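Local coordinates for pfam DUF1093 family protein (Bacillus subtilis, PDB 3NPP) that is of unknown function but is probably exported, this chain being the DUF1093-family portion of a protein made with a signal sequence, at residues A[42-47]-A[65-70]; A[12-17]-A[30-35]. All blocks are in the same frame, centred on the assembly; numbering follows the deposited sequence.

Interaction 1: residues A[42-47]-A[65-70]. With GOL (glycerol), chain C.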
loop_
_atom_site.group_PDB
_atom_site.type_symbol
_atom_site.label_atom_id
_atom_site.label_comp_id
_atom_site.label_asym_id
_atom_site.label_seq_id
_atom_site.Cartn_x
_atom_site.Cartn_y
_atom_site.Cartn_z
ATOM N N GLU A 42 -12.193 -11.056 8.238
ATOM C CA GLU A 42 -11.996 -9.878 7.361
ATOM C C GLU A 42 -13.070 -9.818 6.274
ATOM O O GLU A 42 -13.642 -10.824 5.926
ATOM C CB GLU A 42 -10.639 -9.934 6.626
ATOM C CG GLU A 42 -9.452 -10.392 7.402
ATOM C CD GLU A 42 -9.010 -9.436 8.499
ATOM O OE1 GLU A 42 -9.631 -8.353 8.714
ATOM O OE2 GLU A 42 -7.981 -9.758 9.116
ATOM N N GLU A 43 -13.291 -8.647 5.714
ATOM C CA GLU A 43 -14.066 -8.494 4.482
ATOM C C GLU A 43 -13.113 -7.993 3.440
ATOM O O GLU A 43 -12.388 -7.048 3.685
ATOM C CB GLU A 43 -15.215 -7.511 4.689
ATOM C CG GLU A 43 -16.214 -7.418 3.469
ATOM C CD GLU A 43 -17.022 -6.114 3.478
ATOM O OE1 GLU A 43 -18.026 -6.054 4.215
ATOM O OE2 GLU A 43 -16.625 -5.140 2.761
ATOM N N VAL A 44 -13.108 -8.624 2.271
ATOM C CA VAL A 44 -12.211 -8.230 1.202
ATOM C C VAL A 44 -13.010 -8.023 -0.098
ATOM O O VAL A 44 -13.842 -8.845 -0.446
ATOM C CB VAL A 44 -11.052 -9.259 1.047
ATOM C CG1 VAL A 44 -11.566 -10.682 0.776
ATOM C CG2 VAL A 44 -10.064 -8.794 -0.010
ATOM N N THR A 45 -12.775 -6.893 -0.750
ATOM C CA THR A 45 -13.239 -6.593 -2.083
ATOM C C THR A 45 -12.038 -6.649 -3.013
ATOM O O THR A 45 -11.052 -5.998 -2.759
ATOM C CB THR A 45 -13.846 -5.209 -2.126
ATOM O OG1 THR A 45 -15.045 -5.229 -1.369
ATOM C CG2 THR A 45 -14.154 -4.751 -3.555
ATOM N N PHE A 46 -12.133 -7.436 -4.076
ATOM C CA PHE A 46 -11.076 -7.581 -5.022
ATOM C C PHE A 46 -11.651 -7.873 -6.404
ATOM O O PHE A 46 -12.850 -8.208 -6.538
ATOM C CB PHE A 46 -10.129 -8.680 -4.579
ATOM C CG PHE A 46 -10.760 -10.063 -4.535
ATOM C CD1 PHE A 46 -11.483 -10.476 -3.429
ATOM C CD2 PHE A 46 -10.621 -10.937 -5.606
ATOM C CE1 PHE A 46 -12.035 -11.722 -3.394
ATOM C CE2 PHE A 46 -11.194 -12.186 -5.584
ATOM C CZ PHE A 46 -11.885 -12.590 -4.495
ATOM N N PHE A 47 -10.802 -7.750 -7.421
ATOM C CA PHE A 47 -11.224 -7.912 -8.821
ATOM C C PHE A 47 -10.343 -8.943 -9.507
ATOM O O PHE A 47 -9.151 -8.992 -9.244
ATOM C CB PHE A 47 -11.142 -6.591 -9.577
ATOM C CG PHE A 47 -12.067 -5.546 -9.063
ATOM C CD1 PHE A 47 -11.739 -4.808 -7.930
ATOM C CD2 PHE A 47 -13.260 -5.272 -9.713
ATOM C CE1 PHE A 47 -12.596 -3.835 -7.436
ATOM C CE2 PHE A 47 -14.115 -4.296 -9.234
ATOM C CZ PHE A 47 -13.777 -3.574 -8.090
ATOM N N LYS A 65 -4.340 -1.805 4.207
ATOM C CA LYS A 65 -5.709 -2.165 3.825
ATOM C C LYS A 65 -5.920 -2.301 2.306
ATOM O O LYS A 65 -7.055 -2.548 1.876
ATOM C CB LYS A 65 -6.726 -1.176 4.435
ATOM C CG LYS A 65 -6.823 0.138 3.730
ATOM N N TYR A 66 -4.833 -2.239 1.521
ATOM C CA TYR A 66 -4.897 -2.195 0.059
ATOM C C TYR A 66 -4.587 -3.587 -0.504
ATOM O O TYR A 66 -3.495 -4.097 -0.329
ATOM C CB TYR A 66 -3.921 -1.141 -0.469
ATOM C CG TYR A 66 -3.647 -1.136 -1.976
ATOM C CD1 TYR A 66 -4.626 -0.685 -2.878
ATOM C CD2 TYR A 66 -2.355 -1.456 -2.503
ATOM C CE1 TYR A 66 -4.384 -0.591 -4.267
ATOM C CE2 TYR A 66 -2.103 -1.381 -3.927
ATOM C CZ TYR A 66 -3.149 -0.962 -4.794
ATOM O OH TYR A 66 -2.975 -0.857 -6.176
ATOM N N VAL A 67 -5.558 -4.161 -1.201
ATOM C CA VAL A 67 -5.415 -5.400 -1.917
ATOM C C VAL A 67 -4.540 -5.246 -3.159
ATOM O O VAL A 67 -4.775 -4.363 -3.969
ATOM C CB VAL A 67 -6.779 -5.913 -2.434
ATOM C CG1 VAL A 67 -6.557 -7.183 -3.226
ATOM C CG2 VAL A 67 -7.756 -6.177 -1.297
ATOM N N GLU A 68 -3.584 -6.163 -3.339
ATOM C CA GLU A 68 -2.660 -6.127 -4.475
ATOM C C GLU A 68 -2.837 -7.225 -5.484
ATOM O O GLU A 68 -2.764 -6.959 -6.678
ATOM C CB GLU A 68 -1.247 -6.164 -3.961
ATOM C CG GLU A 68 -0.931 -4.974 -3.104
ATOM C CD GLU A 68 0.536 -4.632 -3.078
ATOM O OE1 GLU A 68 1.347 -5.559 -2.868
ATOM O OE2 GLU A 68 0.864 -3.436 -3.188
ATOM N N THR A 69 -3.079 -8.458 -5.020
ATOM C CA THR A 69 -3.083 -9.637 -5.892
ATOM C C THR A 69 -4.064 -10.698 -5.384
ATOM O O THR A 69 -4.403 -10.726 -4.196
ATOM C CB THR A 69 -1.690 -10.328 -6.008
ATOM O OG1 THR A 69 -1.376 -10.948 -4.787
ATOM C CG2 THR A 69 -0.579 -9.379 -6.423
ATOM N N TRP A 70 -4.522 -11.542 -6.305
ATOM C CA TRP A 70 -5.288 -12.763 -5.976
ATOM C C TRP A 70 -4.533 -13.980 -6.487
ATOM O O TRP A 70 -3.828 -13.883 -7.479
ATOM C CB TRP A 70 -6.683 -12.711 -6.581
ATOM C CG TRP A 70 -6.762 -12.810 -8.040
ATOM C CD1 TRP A 70 -6.763 -11.771 -8.936
ATOM C CD2 TRP A 70 -6.929 -14.008 -8.810
ATOM N NE1 TRP A 70 -6.897 -12.259 -10.220
ATOM C CE2 TRP A 70 -6.979 -13.627 -10.174
ATOM C CE3 TRP A 70 -7.004 -15.375 -8.478
ATOM C CZ2 TRP A 70 -7.120 -14.566 -11.218
ATOM C CZ3 TRP A 70 -7.157 -16.323 -9.523
ATOM C CH2 TRP A 70 -7.228 -15.918 -10.857
HETATM C C1 GOL C . -5.640 -7.734 -7.737
HETATM O O1 GOL C . -5.143 -6.543 -8.287
HETATM C C2 GOL C . -7.070 -7.663 -7.453
HETATM O O2 GOL C . -7.499 -8.923 -6.925
HETATM C C3 GOL C . -7.420 -6.581 -6.475
HETATM O O3 GOL C . -8.541 -6.080 -7.039
#

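Interaction 2: residues A[12-17]-A[30-35]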
loop_
_atom_site.group_PDB
_atom_site.type_symbol
_atom_site.label_atom_id
_atom_site.label_comp_id
_atom_site.label_asym_id
_atom_site.label_seq_id
_atom_site.Cartn_x
_atom_site.Cartn_y
_atom_site.Cartn_z
ATOM N N VAL A 12 -5.519 -12.651 2.929
ATOM C CA VAL A 12 -6.876 -12.958 3.327
ATOM C C VAL A 12 -7.356 -14.149 2.493
ATOM O O VAL A 12 -7.344 -14.102 1.276
ATOM C CB VAL A 12 -7.789 -11.733 3.148
ATOM C CG1 VAL A 12 -9.236 -12.070 3.587
ATOM C CG2 VAL A 12 -7.231 -10.538 3.968
ATOM N N TYR A 13 -7.760 -15.207 3.160
ATOM C CA TYR A 13 -8.208 -16.443 2.521
ATOM C C TYR A 13 -9.738 -16.443 2.433
ATOM O O TYR A 13 -10.424 -16.110 3.412
ATOM C CB TYR A 13 -7.725 -17.640 3.322
ATOM C CG TYR A 13 -6.204 -17.751 3.301
ATOM C CD1 TYR A 13 -5.422 -17.028 4.214
ATOM C CD2 TYR A 13 -5.536 -18.542 2.321
ATOM C CE1 TYR A 13 -4.047 -17.100 4.194
ATOM C CE2 TYR A 13 -4.139 -18.620 2.302
ATOM C CZ TYR A 13 -3.402 -17.898 3.239
ATOM O OH TYR A 13 -2.014 -17.969 3.252
ATOM N N VAL A 14 -10.255 -16.772 1.255
ATOM C CA VAL A 14 -11.687 -16.733 0.974
ATOM C C VAL A 14 -12.097 -17.952 0.163
ATOM O O VAL A 14 -11.239 -18.607 -0.483
ATOM C CB VAL A 14 -12.068 -15.454 0.173
ATOM C CG1 VAL A 14 -11.788 -14.211 0.992
ATOM C CG2 VAL A 14 -11.372 -15.415 -1.183
ATOM N N GLN A 15 -13.394 -18.260 0.198
ATOM C CA GLN A 15 -13.987 -19.173 -0.762
ATOM C C GLN A 15 -14.910 -18.389 -1.665
ATOM O O GLN A 15 -15.673 -17.553 -1.186
ATOM C CB GLN A 15 -14.758 -20.317 -0.062
ATOM C CG GLN A 15 -15.220 -21.392 -1.051
ATOM C CD GLN A 15 -15.832 -22.606 -0.394
ATOM O OE1 GLN A 15 -16.390 -22.529 0.685
ATOM N NE2 GLN A 15 -15.727 -23.740 -1.064
ATOM N N ILE A 16 -14.908 -18.710 -2.959
ATOM C CA ILE A 16 -15.789 -18.052 -3.922
ATOM C C ILE A 16 -17.197 -18.670 -3.746
ATOM O O ILE A 16 -17.597 -19.594 -4.476
ATOM C CB ILE A 16 -15.249 -18.151 -5.394
ATOM C CG1 ILE A 16 -13.789 -17.684 -5.494
ATOM C CG2 ILE A 16 -16.104 -17.284 -6.372
ATOM C CD1 ILE A 16 -13.505 -16.296 -4.900
ATOM N N ASP A 17 -17.888 -18.188 -2.704
ATOM C CA ASP A 17 -19.188 -18.685 -2.289
ATOM C C ASP A 17 -20.329 -17.668 -2.481
ATOM O O ASP A 17 -21.424 -17.871 -1.942
ATOM C CB ASP A 17 -19.145 -19.227 -0.831
ATOM C CG ASP A 17 -18.812 -18.155 0.224
ATOM O OD1 ASP A 17 -18.428 -16.980 -0.075
ATOM O OD2 ASP A 17 -18.883 -18.534 1.395
ATOM N N TYR A 30 -15.546 -9.323 -6.508
ATOM C CA TYR A 30 -16.066 -10.172 -5.423
ATOM C C TYR A 30 -15.895 -9.412 -4.133
ATOM O O TYR A 30 -14.873 -8.769 -3.957
ATOM C CB TYR A 30 -15.291 -11.493 -5.330
ATOM C CG TYR A 30 -15.438 -12.333 -6.564
ATOM C CD1 TYR A 30 -14.574 -12.174 -7.642
ATOM C CD2 TYR A 30 -16.465 -13.271 -6.675
ATOM C CE1 TYR A 30 -14.724 -12.966 -8.810
ATOM C CE2 TYR A 30 -16.618 -14.031 -7.825
ATOM C CZ TYR A 30 -15.743 -13.868 -8.888
ATOM O OH TYR A 30 -15.921 -14.602 -10.049
ATOM N N THR A 31 -16.909 -9.431 -3.273
ATOM C CA THR A 31 -16.792 -8.943 -1.893
ATOM C C THR A 31 -17.174 -10.094 -0.987
ATOM O O THR A 31 -18.338 -10.480 -0.944
ATOM C CB THR A 31 -17.684 -7.735 -1.630
ATOM O OG1 THR A 31 -17.225 -6.626 -2.407
ATOM C CG2 THR A 31 -17.644 -7.341 -0.130
ATOM N N LEU A 32 -16.190 -10.651 -0.285
ATOM C CA LEU A 32 -16.346 -11.897 0.425
ATOM C C LEU A 32 -15.813 -11.755 1.840
ATOM O O LEU A 32 -14.907 -10.957 2.078
ATOM C CB LEU A 32 -15.571 -12.999 -0.310
ATOM C CG LEU A 32 -16.000 -13.318 -1.753
ATOM C CD1 LEU A 32 -15.005 -14.220 -2.421
ATOM C CD2 LEU A 32 -17.389 -13.942 -1.765
ATOM N N ASP A 33 -16.373 -12.547 2.773
ATOM C CA ASP A 33 -15.807 -12.679 4.104
ATOM C C ASP A 33 -14.701 -13.680 4.059
ATOM O O ASP A 33 -14.817 -14.694 3.387
ATOM C CB ASP A 33 -16.855 -13.121 5.133
ATOM C CG ASP A 33 -17.878 -12.043 5.423
ATOM O OD1 ASP A 33 -17.601 -10.827 5.220
ATOM O OD2 ASP A 33 -18.963 -12.421 5.868
ATOM N N GLY A 34 -13.641 -13.423 4.806
ATOM C CA GLY A 34 -12.461 -14.287 4.792
ATOM C C GLY A 34 -11.713 -14.233 6.092
ATOM O O GLY A 34 -12.209 -13.678 7.066
ATOM N N TYR A 35 -10.544 -14.857 6.120
ATOM C CA TYR A 35 -9.733 -14.914 7.320
ATOM C C TYR A 35 -8.305 -14.617 6.954
ATOM O O TYR A 35 -7.823 -15.105 5.921
ATOM C CB TYR A 35 -9.900 -16.285 8.016
ATOM C CG TYR A 35 -11.343 -16.489 8.501
ATOM C CD1 TYR A 35 -12.324 -16.988 7.639
ATOM C CD2 TYR A 35 -11.750 -16.051 9.773
ATOM C CE1 TYR A 35 -13.667 -17.093 8.038
ATOM C CE2 TYR A 35 -13.105 -16.182 10.200
ATOM C CZ TYR A 35 -14.043 -16.694 9.311
ATOM O OH TYR A 35 -15.357 -16.820 9.672
HETATM O O HOH W 1 -15.252 -16.824 1.949
HETATM O O HOH W 2 -18.354 -14.515 1.863
#

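Interaction 1: residues A[42-47]-A[65-70]
A glycerol, probably from the crystallisation liquor, bridges the gap between strands 41-48 and 66-73, each outermost within this chain in its three-stranded antiparallel sheet; through Glu43 and Val44 the first sheet continues into the second subunit. The segment axes approach to 7.8 Å and cross at -59°, too wide and too oblique for strand pairing, and the two segments share no direct hydrogen bond. Val67 points across the gap. Its CG2 meets Val44 CG2 at 3.7 Å, the two side chains crossing at about a right angle, and also lies 3.6 Å from the backbone O of Thr45. With CG1 anti to the backbone N (chi1 178°), Val67 turns this second methyl to Phe46 CB and to glycerol C3, the latter 3.4 Å away. Val60 of strand 57-63 touches both valines. At the Phe47/Glu68 end the glycerol binds backbone atoms: Phe47 N donates to its O3 (2.8 Å, N-H...O 144°), its O2 donates to Phe47 O at 2.8 Å, and its O1 donates to Glu68 O at 2.9 Å. O3 lies in the plane of the Phe47 ring, at its edge, and O2 approaches the edges of both Phe46 and Trp70. Glu68 and Thr69 form a classic beta bulge opposite Lys61. The glycerol may mark a pocket; the topology is consistent with a small, OB-like five-stranded barrel left open between its third and fifth strands, 41-48 and 66-73.

Interaction 2: residues A[12-17]-A[30-35]
The seam between the first and second long strands, 9-15 and 27-35, of what is probably a small OB-like beta barrel is stitched here. The segment axes diverge strongly, with 131° between their directions, so the pairing is limited to a single antiparallel bridge, the hydrogen-bonded pair Tyr13 and Tyr35. Tyr13 N donates almost straight (178°) to Tyr35 O at 2.8 Å, from above the carbonyl plane. The return bond, Tyr35 N to Tyr13 O, is 3.0 Å long, more bent at 154°, and lies in the plane of its carbonyl. Gly34 suits this crossing: a beta carbon there would clash with Tyr13 O and with the CG1 methyls of Val12 and Val14. Beyond the bridge Leu32 packs between the diverging strands. Its CD1 touches Val14 CG2 at 4.0 Å and Ile16 CD1 at 3.6 Å, each side chain crossing it at about a right angle, while its CD2 meets Asp17 OD1 as the two side chains pass in opposite directions. Replacing Leu32 with an alanine would probably loosen this seam, since both methyls that meet Val14, Ile16 and Asp17 would be gone. Ile16, the centre of an inverse gamma turn, also sets CG2 against Tyr30 CE2 at 3.6 Å; the Tyr30 hydroxyl is bound to Leu52 N. Two waters span the opening. One links the backbones, accepting from Gln15 N and donating to Asp33 O at 2.6 Å; the other accepts from Asp33 N at 2.9 Å and donates to the Asp17 carboxylate at OD1.

From the N terminus, strand 9-15 comes first, and interaction 2 closes when the chain returns along 30-35 after the short strand 21-23. The chain then turns directly into strand 41-48, where interaction 1 opens; it closes at 65-70, after strand 57-63. The two loops therefore follow in series, neither nested nor crossed. Segments 30-35 and 42-47 are neighbours in one sheet, while 12-17 and 65-70 belong to the outermost strands of the other, with 57-63 between them. Each interaction thus joins the sheets along a different edge. They meet inside, where Val44 CG1 packs on Val14 CG1 at 3.5 Å, and along the shared sheet, where Thr45 OG1 lies 2.8 Å from Thr31 OG1.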